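Type III secretion system effector protein ExoU (Pseudomonas fluorescens, PDB 4QMK) is a type III secretion effector, probably a patatin-like phospholipase that is thought to reach the plasma membrane through a phosphatidylinositol 4,5-bisphosphate-binding domain. Local coordinates at residues 143-148 with 274-279. Sequence-based numbering, arbitrary orientation.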
loop_
_atom_site.group_PDB
_atom_site.type_symbol
_atom_site.label_atom_id
_atom_site.label_comp_id
_atom_site.label_asym_id
_atom_site.label_seq_id
_atom_site.Cartn_x
_atom_site.Cartn_y
_atom_site.Cartn_z
ATOM N N ALA A 143 -10.615 21.483 -6.758
ATOM C CA ALA A 143 -11.523 21.593 -7.856
ATOM C C ALA A 143 -11.972 20.224 -8.273
ATOM O O ALA A 143 -13.147 19.983 -8.493
ATOM C CB ALA A 143 -10.845 22.304 -9.015
ATOM N N TRP A 144 -11.024 19.319 -8.407
ATOM C CA TRP A 144 -11.358 17.976 -8.808
ATOM C C TRP A 144 -12.378 17.335 -7.869
ATOM O O TRP A 144 -13.269 16.595 -8.318
ATOM C CB TRP A 144 -10.116 17.114 -8.867
ATOM C CG TRP A 144 -10.414 15.740 -9.276
ATOM C CD1 TRP A 144 -10.552 15.283 -10.543
ATOM C CD2 TRP A 144 -10.608 14.625 -8.418
ATOM N NE1 TRP A 144 -10.832 13.930 -10.539
ATOM C CE2 TRP A 144 -10.867 13.501 -9.240
ATOM C CE3 TRP A 144 -10.571 14.460 -7.044
ATOM C CZ2 TRP A 144 -11.091 12.226 -8.726
ATOM C CZ3 TRP A 144 -10.814 13.182 -6.520
ATOM C CH2 TRP A 144 -11.075 12.086 -7.365
ATOM N N LEU A 145 -12.249 17.605 -6.579
ATOM C CA LEU A 145 -13.171 17.057 -5.646
ATOM C C LEU A 145 -14.599 17.490 -5.880
ATOM O O LEU A 145 -15.500 16.669 -5.719
ATOM C CB LEU A 145 -12.725 17.323 -4.228
ATOM C CG LEU A 145 -11.654 16.338 -3.799
ATOM C CD1 LEU A 145 -10.832 16.908 -2.670
ATOM C CD2 LEU A 145 -12.290 15.011 -3.407
ATOM N N GLN A 146 -14.842 18.738 -6.278
ATOM C CA GLN A 146 -16.239 19.119 -6.607
ATOM C C GLN A 146 -16.752 18.378 -7.837
ATOM O O GLN A 146 -17.799 17.737 -7.777
ATOM C CB GLN A 146 -16.438 20.611 -6.798
ATOM C CG GLN A 146 -16.736 21.384 -5.514
ATOM C CD GLN A 146 -15.482 21.696 -4.702
ATOM O OE1 GLN A 146 -14.408 21.941 -5.264
ATOM N NE2 GLN A 146 -15.620 21.738 -3.377
ATOM N N GLU A 147 -15.990 18.406 -8.926
ATOM C CA GLU A 147 -16.435 17.784 -10.176
ATOM C C GLU A 147 -16.603 16.266 -10.098
ATOM O O GLU A 147 -17.565 15.719 -10.637
ATOM C CB GLU A 147 -15.506 18.132 -11.335
ATOM C CG GLU A 147 -15.653 19.572 -11.835
ATOM C CD GLU A 147 -14.790 20.580 -11.070
ATOM O OE1 GLU A 147 -13.545 20.457 -11.145
ATOM O OE2 GLU A 147 -15.338 21.524 -10.434
ATOM N N ALA A 148 -15.720 15.603 -9.370
ATOM C CA ALA A 148 -15.698 14.144 -9.322
ATOM C C ALA A 148 -16.569 13.498 -8.248
ATOM O O ALA A 148 -16.679 12.258 -8.176
ATOM C CB ALA A 148 -14.272 13.698 -9.121
ATOM N N ALA A 274 -5.013 16.831 4.990
ATOM C CA ALA A 274 -5.609 18.028 5.560
ATOM C C ALA A 274 -6.202 18.924 4.485
ATOM O O ALA A 274 -7.216 19.583 4.707
ATOM C CB ALA A 274 -4.555 18.813 6.335
ATOM N N LEU A 275 -5.557 18.978 3.329
ATOM C CA LEU A 275 -6.072 19.765 2.247
ATOM C C LEU A 275 -7.409 19.174 1.804
ATOM O O LEU A 275 -8.376 19.912 1.562
ATOM C CB LEU A 275 -5.091 19.756 1.081
ATOM C CG LEU A 275 -5.567 20.381 -0.239
ATOM C CD1 LEU A 275 -5.601 21.904 -0.127
ATOM C CD2 LEU A 275 -4.591 19.977 -1.336
ATOM N N ILE A 276 -7.426 17.841 1.657
ATOM C CA ILE A 276 -8.606 17.113 1.178
ATOM C C ILE A 276 -9.714 17.363 2.174
ATOM O O ILE A 276 -10.861 17.689 1.829
ATOM C CB ILE A 276 -8.390 15.583 1.189
ATOM C CG1 ILE A 276 -7.106 15.180 0.465
ATOM C CG2 ILE A 276 -9.632 14.857 0.651
ATOM C CD1 ILE A 276 -7.265 14.728 -0.933
ATOM N N SER A 277 -9.346 17.213 3.424
ATOM C CA SER A 277 -10.292 17.358 4.473
ATOM C C SER A 277 -10.977 18.676 4.397
ATOM O O SER A 277 -12.178 18.758 4.482
ATOM C CB SER A 277 -9.592 17.189 5.803
ATOM O OG SER A 277 -10.466 17.466 6.854
ATOM N N GLY A 278 -10.206 19.731 4.209
ATOM C CA GLY A 278 -10.766 21.058 4.180
ATOM C C GLY A 278 -11.597 21.383 2.951
ATOM O O GLY A 278 -12.414 22.269 2.995
ATOM N N ALA A 279 -11.387 20.674 1.855
ATOM C CA ALA A 279 -12.084 20.963 0.618
ATOM C C ALA A 279 -13.203 20.058 0.311
ATOM O O ALA A 279 -13.555 19.955 -0.859
ATOM C CB ALA A 279 -11.134 20.770 -0.522
#
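L145 reaches across to I276 and A279, and its isobutyl group carries most of a small, mainly apolar contact that buries 154 Å² in total. The methyl CD1 does the touching: it lies 4.1 Å from CG2 of I276 and 4.4 Å from CB of A279, so that one branch bridges two residues three positions apart. The side chains of L145 and I276 cross at about a right angle, methyl against methyl. On I276 the short branch is presented because CG2 stands anti to the backbone N (CG1 has chi1 -52°); isoleucine suits the place because its beta-branch puts this methyl on the side facing L145, while the longer arm CG1-CD1 extends separately. Leucine suits position 145 because CB already points at the other segment and its length brings CD1 to both partners. The CA atoms of L145 and A279, nearest across the contact, are 7.5 Å apart, a gap that the reach of L145 and the small methyl of A279 fill together.

Polar groups add little. The carbonyl O of A279 approaches CB of L145 at 4.4 Å, a distance of loose packing, and the poorly ordered Q146 merely lies along the exposed margin. A279 is the first residue to leave helical geometry, yet its N still donates to the carbonyl O of I276 at 3.0 Å, so the chain keeps one more turn-like bond as the helix ends.

The contact joins helix 140-157 to the C-terminal end of helix 270-278. L174 lies against both W144 and I276, while W144 also hydrogen-bonds S158 of the second subunit. On the far side of helix 270-278, the S277 hydroxyl lies in hydrogen-bonding contact with the carbonyl oxygens of T246 and S104, sharing its one proton or alternating, and A274 and S277 pack against strand 242-251 and helix 107-114.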